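Terminal oxygenase component of carbazole 1,9a-dioxygenase from Sphingomonas probably receives electrons from a ferredoxin at its Rieske cluster and uses them at a non-haem iron to dioxygenate carbazole at the 1 and 9a positions. Local coordinates of one contact, PDB 3GKQ (chain A, 2.10 Å), residues Val77-Lys82 and Ile91-His96, beside the matching contact of the related 2-oxo-1,2-dihydroquinoline 8-monooxygenase, oxygenase component from Pseudomonas putida, PDB 1Z03 (chain B, 1.80 Å), residues Val89-Lys94 and Ile103-His108. One frame, after least-squares fit of the local backbone (RMSD 0.44 Å); residues are numbered along the deposited sequences.

Structure 1 (3GKQ). With FES (Fe2/s2 (inorganic) cluster), chain C.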
loop_
_atom_site.group_PDB
_atom_site.type_symbol
_atom_site.label_atom_id
_atom_site.label_comp_id
_atom_site.label_asym_id
_atom_site.label_seq_id
_atom_site.Cartn_x
_atom_site.Cartn_y
_atom_site.Cartn_z
ATOM N N VAL A 77 -0.817 16.408 17.438
ATOM C CA VAL A 77 -1.378 16.680 16.120
ATOM C C VAL A 77 -0.390 17.500 15.303
ATOM O O VAL A 77 0.548 18.094 15.847
ATOM C CB VAL A 77 -2.711 17.463 16.196
ATOM C CG1 VAL A 77 -3.722 16.687 17.032
ATOM C CG2 VAL A 77 -2.473 18.868 16.767
ATOM N N THR A 78 -0.601 17.519 13.992
ATOM C CA THR A 78 0.251 18.285 13.098
ATOM C C THR A 78 -0.311 19.710 13.060
ATOM O O THR A 78 -1.441 19.924 12.631
ATOM C CB THR A 78 0.237 17.673 11.684
ATOM O OG1 THR A 78 0.788 16.348 11.740
ATOM C CG2 THR A 78 1.054 18.521 10.721
ATOM N N LEU A 79 0.476 20.677 13.519
ATOM C CA LEU A 79 0.028 22.070 13.557
ATOM C C LEU A 79 -0.438 22.583 12.201
ATOM O O LEU A 79 -1.496 23.206 12.100
ATOM C CB LEU A 79 1.146 22.972 14.083
ATOM C CG LEU A 79 1.598 22.724 15.527
ATOM C CD1 LEU A 79 2.878 23.507 15.811
ATOM C CD2 LEU A 79 0.491 23.128 16.485
ATOM N N SER A 80 0.344 22.301 11.161
ATOM C CA SER A 80 0.027 22.753 9.808
ATOM C C SER A 80 -1.250 22.172 9.203
ATOM O O SER A 80 -1.643 22.570 8.107
ATOM C CB SER A 80 1.209 22.490 8.862
ATOM O OG SER A 80 1.448 21.101 8.692
ATOM N N ASP A 81 -1.897 21.230 9.890
ATOM C CA ASP A 81 -3.148 20.679 9.368
ATOM C C ASP A 81 -4.221 21.782 9.351
ATOM O O ASP A 81 -5.203 21.695 8.615
ATOM C CB ASP A 81 -3.635 19.501 10.220
ATOM C CG ASP A 81 -2.945 18.179 9.855
ATOM O OD1 ASP A 81 -2.096 18.169 8.938
ATOM O OD2 ASP A 81 -3.261 17.151 10.491
ATOM N N LYS A 82 -4.033 22.804 10.183
ATOM C CA LYS A 82 -4.954 23.942 10.241
ATOM C C LYS A 82 -4.266 25.098 10.956
ATOM O O LYS A 82 -4.442 25.296 12.163
ATOM C CB LYS A 82 -6.248 23.580 10.972
ATOM C CG LYS A 82 -7.318 24.672 10.854
ATOM C CD LYS A 82 -8.658 24.247 11.436
ATOM C CE LYS A 82 -9.749 25.253 11.075
ATOM N NZ LYS A 82 -9.399 26.657 11.483
ATOM N N ILE A 91 1.873 30.975 16.996
ATOM C CA ILE A 91 0.950 30.106 16.292
ATOM C C ILE A 91 0.225 29.363 17.405
ATOM O O ILE A 91 0.839 28.984 18.406
ATOM C CB ILE A 91 1.674 29.088 15.368
ATOM C CG1 ILE A 91 0.639 28.143 14.742
ATOM C CG2 ILE A 91 2.705 28.288 16.157
ATOM C CD1 ILE A 91 1.199 27.242 13.638
ATOM N N SER A 92 -1.079 29.181 17.249
ATOM C CA SER A 92 -1.869 28.480 18.249
ATOM C C SER A 92 -2.401 27.187 17.639
ATOM O O SER A 92 -2.973 27.201 16.545
ATOM C CB SER A 92 -3.052 29.349 18.714
ATOM O OG SER A 92 -2.615 30.573 19.288
ATOM N N CYS A 93 -2.205 26.074 18.341
ATOM C CA CYS A 93 -2.693 24.790 17.854
ATOM C C CYS A 93 -4.197 24.875 17.682
ATOM O O CYS A 93 -4.912 25.396 18.548
ATOM C CB CYS A 93 -2.360 23.656 18.825
ATOM S SG CYS A 93 -2.905 22.014 18.229
ATOM N N TRP A 94 -4.664 24.347 16.560
ATOM C CA TRP A 94 -6.074 24.349 16.218
ATOM C C TRP A 94 -6.953 23.454 17.086
ATOM O O TRP A 94 -8.179 23.541 17.018
ATOM C CB TRP A 94 -6.236 23.929 14.760
ATOM C CG TRP A 94 -5.450 22.681 14.406
ATOM C CD1 TRP A 94 -4.157 22.622 13.963
ATOM C CD2 TRP A 94 -5.914 21.323 14.474
ATOM N NE1 TRP A 94 -3.788 21.308 13.745
ATOM C CE2 TRP A 94 -4.848 20.492 14.053
ATOM C CE3 TRP A 94 -7.128 20.728 14.851
ATOM C CZ2 TRP A 94 -4.959 19.091 13.993
ATOM C CZ3 TRP A 94 -7.240 19.331 14.793
ATOM C CH2 TRP A 94 -6.156 18.532 14.367
ATOM N N TYR A 95 -6.344 22.596 17.900
ATOM C CA TYR A 95 -7.130 21.685 18.725
ATOM C C TYR A 95 -7.503 22.259 20.098
ATOM O O TYR A 95 -8.685 22.420 20.399
ATOM C CB TYR A 95 -6.383 20.348 18.888
ATOM C CG TYR A 95 -7.274 19.159 19.204
ATOM C CD1 TYR A 95 -8.635 19.324 19.461
ATOM C CD2 TYR A 95 -6.744 17.865 19.275
ATOM C CE1 TYR A 95 -9.451 18.235 19.784
ATOM C CE2 TYR A 95 -7.550 16.767 19.601
ATOM C CZ TYR A 95 -8.897 16.960 19.853
ATOM O OH TYR A 95 -9.694 15.887 20.175
ATOM N N HIS A 96 -6.507 22.560 20.929
ATOM C CA HIS A 96 -6.775 23.111 22.260
ATOM C C HIS A 96 -6.075 24.449 22.497
ATOM O O HIS A 96 -5.876 24.861 23.641
ATOM C CB HIS A 96 -6.354 22.134 23.365
ATOM C CG HIS A 96 -6.866 20.740 23.175
ATOM N ND1 HIS A 96 -6.164 19.780 22.475
ATOM C CD2 HIS A 96 -8.009 20.145 23.591
ATOM C CE1 HIS A 96 -6.855 18.652 22.470
ATOM N NE2 HIS A 96 -7.977 18.847 23.139
HETATM FE FE1 FES C . -2.485 20.916 20.196
HETATM FE FE2 FES C . -4.157 20.054 22.224
HETATM S S1 FES C . -3.440 22.130 21.921
HETATM S S2 FES C . -3.271 18.851 20.453
HETATM O O HOH W 1 -2.334 26.291 14.034
#
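With chi1 at 48°, the CG of Trp94 sits between its backbone N and carbonyl carbon, and the indole reaches across to segment 77-82. Its NE1 gives a hydrogen bond of 2.9 Å to Thr78 O, which lies in the indole plane; NE1 meets it from out of the carbonyl plane. Asp81 N reaches Thr78 O from the opposite face, so two N-H groups hold this oxygen. Lys82 CB lies over the face of the five-membered ring, a CH-pi contact. Val77 CB meets Trp94 CZ2 at 3.5 Å, and Val77 CG2 touches Cys93 SG. Leu79 CD2 packs on Cys93 CB at 3.7 Å. Asp81 CB touches the indole obliquely. Asp81 OD2 bonds to Ser340 OG of a second subunit, and Thr78 OG1 to Lys55. Both segments belong to the Rieske domain, where a loop meets strand 90-92 and the turn after it. This is the Rieske [2Fe-2S] site: Cys93 SG and Cys72 bind one iron, His96 ND1 and His74 the other.

Structure 2 (1Z03). With FES (Fe2/s2 (inorganic) cluster), chain D.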
loop_
_atom_site.group_PDB
_atom_site.type_symbol
_atom_site.label_atom_id
_atom_site.label_comp_id
_atom_site.label_asym_id
_atom_site.label_seq_id
_atom_site.Cartn_x
_atom_site.Cartn_y
_atom_site.Cartn_z
ATOM N N VAL B 89 -0.746 16.643 17.612
ATOM C CA VAL B 89 -1.308 16.866 16.286
ATOM C C VAL B 89 -0.386 17.809 15.528
ATOM O O VAL B 89 0.408 18.522 16.137
ATOM C CB VAL B 89 -2.719 17.495 16.342
ATOM C CG1 VAL B 89 -3.629 16.629 17.179
ATOM C CG2 VAL B 89 -2.653 18.897 16.896
ATOM N N ARG B 90 -0.469 17.794 14.202
ATOM C CA ARG B 90 0.338 18.691 13.391
ATOM C C ARG B 90 -0.337 20.051 13.371
ATOM O O ARG B 90 -1.532 20.174 13.071
ATOM C CB ARG B 90 0.489 18.159 11.961
ATOM C CG ARG B 90 1.469 17.012 11.842
ATOM C CD ARG B 90 1.655 16.543 10.405
ATOM N NE ARG B 90 0.427 15.979 9.850
ATOM C CZ ARG B 90 0.390 15.094 8.855
ATOM N NH1 ARG B 90 -0.776 14.644 8.414
ATOM N NH2 ARG B 90 1.516 14.646 8.306
ATOM N N LEU B 91 0.443 21.070 13.710
ATOM C CA LEU B 91 -0.032 22.445 13.743
ATOM C C LEU B 91 -0.394 22.938 12.350
ATOM O O LEU B 91 -1.263 23.790 12.202
ATOM C CB LEU B 91 1.050 23.355 14.333
ATOM C CG LEU B 91 1.513 23.006 15.747
ATOM C CD1 LEU B 91 2.731 23.842 16.101
ATOM C CD2 LEU B 91 0.379 23.234 16.731
ATOM N N SER B 92 0.268 22.383 11.338
ATOM C CA SER B 92 0.065 22.779 9.944
ATOM C C SER B 92 -1.193 22.266 9.251
ATOM O O SER B 92 -1.513 22.721 8.152
ATOM C CB SER B 92 1.264 22.348 9.103
ATOM O OG SER B 92 1.280 20.935 8.939
ATOM N N GLU B 93 -1.909 21.325 9.858
ATOM C CA GLU B 93 -3.102 20.803 9.202
ATOM C C GLU B 93 -4.231 21.823 9.108
ATOM O O GLU B 93 -4.994 21.831 8.140
ATOM C CB GLU B 93 -3.569 19.529 9.894
ATOM C CG GLU B 93 -2.730 18.319 9.513
ATOM C CD GLU B 93 -3.227 17.039 10.155
ATOM O OE1 GLU B 93 -4.455 16.825 10.178
ATOM O OE2 GLU B 93 -2.389 16.242 10.625
ATOM N N LYS B 94 -4.345 22.686 10.109
ATOM C CA LYS B 94 -5.360 23.734 10.082
ATOM C C LYS B 94 -4.712 24.996 10.652
ATOM O O LYS B 94 -4.893 25.334 11.826
ATOM C CB LYS B 94 -6.586 23.339 10.903
ATOM C CG LYS B 94 -7.798 24.160 10.532
ATOM C CD LYS B 94 -8.927 24.004 11.517
ATOM C CE LYS B 94 -10.042 24.970 11.169
ATOM N NZ LYS B 94 -11.033 25.100 12.273
ATOM N N ILE B 103 1.948 30.963 16.791
ATOM C CA ILE B 103 1.206 29.993 16.001
ATOM C C ILE B 103 0.557 29.124 17.065
ATOM O O ILE B 103 1.199 28.753 18.044
ATOM C CB ILE B 103 2.116 29.154 15.070
ATOM C CG1 ILE B 103 1.251 28.181 14.268
ATOM C CG2 ILE B 103 3.175 28.416 15.872
ATOM C CD1 ILE B 103 1.997 27.480 13.148
ATOM N N SER B 104 -0.729 28.845 16.890
ATOM C CA SER B 104 -1.475 28.057 17.855
ATOM C C SER B 104 -1.932 26.725 17.303
ATOM O O SER B 104 -2.027 26.534 16.087
ATOM C CB SER B 104 -2.719 28.821 18.314
ATOM O OG SER B 104 -2.388 30.117 18.776
ATOM N N CYS B 105 -2.216 25.802 18.215
ATOM C CA CYS B 105 -2.723 24.500 17.827
ATOM C C CYS B 105 -4.235 24.682 17.757
ATOM O O CYS B 105 -4.857 25.142 18.713
ATOM C CB CYS B 105 -2.367 23.453 18.873
ATOM S SG CYS B 105 -3.004 21.829 18.487
ATOM N N TRP B 106 -4.812 24.339 16.613
ATOM C CA TRP B 106 -6.251 24.465 16.378
ATOM C C TRP B 106 -7.126 23.558 17.246
ATOM O O TRP B 106 -8.342 23.737 17.308
ATOM C CB TRP B 106 -6.544 24.157 14.906
ATOM C CG TRP B 106 -5.771 22.950 14.416
ATOM C CD1 TRP B 106 -4.475 22.928 13.958
ATOM C CD2 TRP B 106 -6.222 21.590 14.400
ATOM N NE1 TRP B 106 -4.097 21.634 13.662
ATOM C CE2 TRP B 106 -5.148 20.796 13.926
ATOM C CE3 TRP B 106 -7.429 20.965 14.743
ATOM C CZ2 TRP B 106 -5.248 19.405 13.786
ATOM C CZ3 TRP B 106 -7.527 19.586 14.603
ATOM C CH2 TRP B 106 -6.438 18.820 14.128
ATOM N N TYR B 107 -6.513 22.589 17.917
ATOM C CA TYR B 107 -7.270 21.645 18.731
ATOM C C TYR B 107 -7.625 22.131 20.136
ATOM O O TYR B 107 -8.804 22.304 20.442
ATOM C CB TYR B 107 -6.506 20.321 18.810
ATOM C CG TYR B 107 -7.370 19.101 19.029
ATOM C CD1 TYR B 107 -6.824 17.818 18.942
ATOM C CD2 TYR B 107 -8.728 19.220 19.312
ATOM C CE1 TYR B 107 -7.612 16.682 19.127
ATOM C CE2 TYR B 107 -9.529 18.092 19.504
ATOM C CZ TYR B 107 -8.966 16.825 19.408
ATOM O OH TYR B 107 -9.746 15.696 19.577
ATOM N N HIS B 108 -6.631 22.336 21.000
ATOM C CA HIS B 108 -6.935 22.799 22.350
ATOM C C HIS B 108 -6.344 24.162 22.676
ATOM O O HIS B 108 -6.334 24.566 23.836
ATOM C CB HIS B 108 -6.481 21.792 23.416
ATOM C CG HIS B 108 -6.991 20.397 23.205
ATOM N ND1 HIS B 108 -6.261 19.424 22.552
ATOM C CD2 HIS B 108 -8.155 19.806 23.572
ATOM C CE1 HIS B 108 -6.950 18.297 22.528
ATOM N NE2 HIS B 108 -8.103 18.502 23.139
HETATM FE FE1 FES D . -4.097 19.839 22.373
HETATM FE FE2 FES D . -2.534 20.817 20.482
HETATM S S1 FES D . -3.546 21.966 22.105
HETATM S S2 FES D . -3.167 18.682 20.688
HETATM O O HOH W 2 -1.488 26.435 13.433
#
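With chi1 at 43°, the CG of Trp106 sits between its backbone N and carbonyl carbon, and the indole reaches across to segment 89-94. Its NE1 gives a hydrogen bond of 3.0 Å to Arg90 O, which lies in the indole plane; NE1 meets it from out of the carbonyl plane. Glu93 N makes a weak bond to the same oxygen. Lys94 CB lies over the face of the five-membered ring, a CH-pi contact. Val89 CB meets Trp106 CZ2 at 4.1 Å, and Val89 CG2 touches Cys105 SG. Leu91 CD2 packs on Cys105 CB at 3.5 Å. Glu93 CB touches the indole obliquely. Arg90 grips Glu93 OE2 side-on, from NE at 2.9 Å and from NH1 at 3.2 Å, a salt bridge within the loop. Both bonds lie in the guanidinium plane; NE meets OE2 on its anti side, NH1 from above the carboxylate plane. At the Rieske [2Fe-2S] site, Cys105 SG and Cys84 bind one iron, His108 ND1 and His86 the other.

How the two compare
Two positions of segment 77-82 of chain A and its counterpart 89-94 of chain B carry different residues. At the first, Thr78(A) stands against Arg90(B), and neither side chain reaches segment 91-96 or 103-108. The CB atoms coincide, and OG1 of Thr78(A) falls near CG of Arg90(B), 1.0 Å apart. CG2 of Thr78(A) has no counterpart in Arg90(B). CD, NE and the rest of the guanidinium group of Arg90(B) have none in Thr78(A).

At the second, Asp81(A) stands against Glu93(B). The two side chains leave the backbone alike, with chi1 at -82° and -78°. Their CG atoms lie 0.4 Å apart. OD2 of Asp81(A) falls on CD of Glu93(B), also 0.4 Å apart, so the glutamate carries its carboxylate one carbon further on. CB of either residue touches the indole, Trp94(A) or Trp106(B).

Between these two positions a salt bridge forms in chain B alone. Arg90(B) NE and NH1 both bond to Glu93(B) OE2, with NE at 2.9 Å. Thr78(A) has no charge to offer, and its OG1 is 4.3 Å from Asp81(A) OD2, too far for a bond. That OG1 bonds to Lys55(A) instead, and OD2 to Ser340 of a second subunit. The salt bridge may stiffen the loop of chain B; the exposed lysine ends differ too, NZ of Lys82(A), paired with Glu84(A), and of Lys94(B) lying 2.4 Å apart after superposition.

What stays is the indole and the cluster side. Trp94(A) NE1 bonds to Thr78(A) O, and Trp106(B) NE1 to Arg90(B) O, a backbone oxygen, which either residue supplies. Val77(A), Leu79(A), Cys93(A), Trp94(A), Tyr95(A), His96(A) and their counterparts keep their places, and the cluster is bound in both.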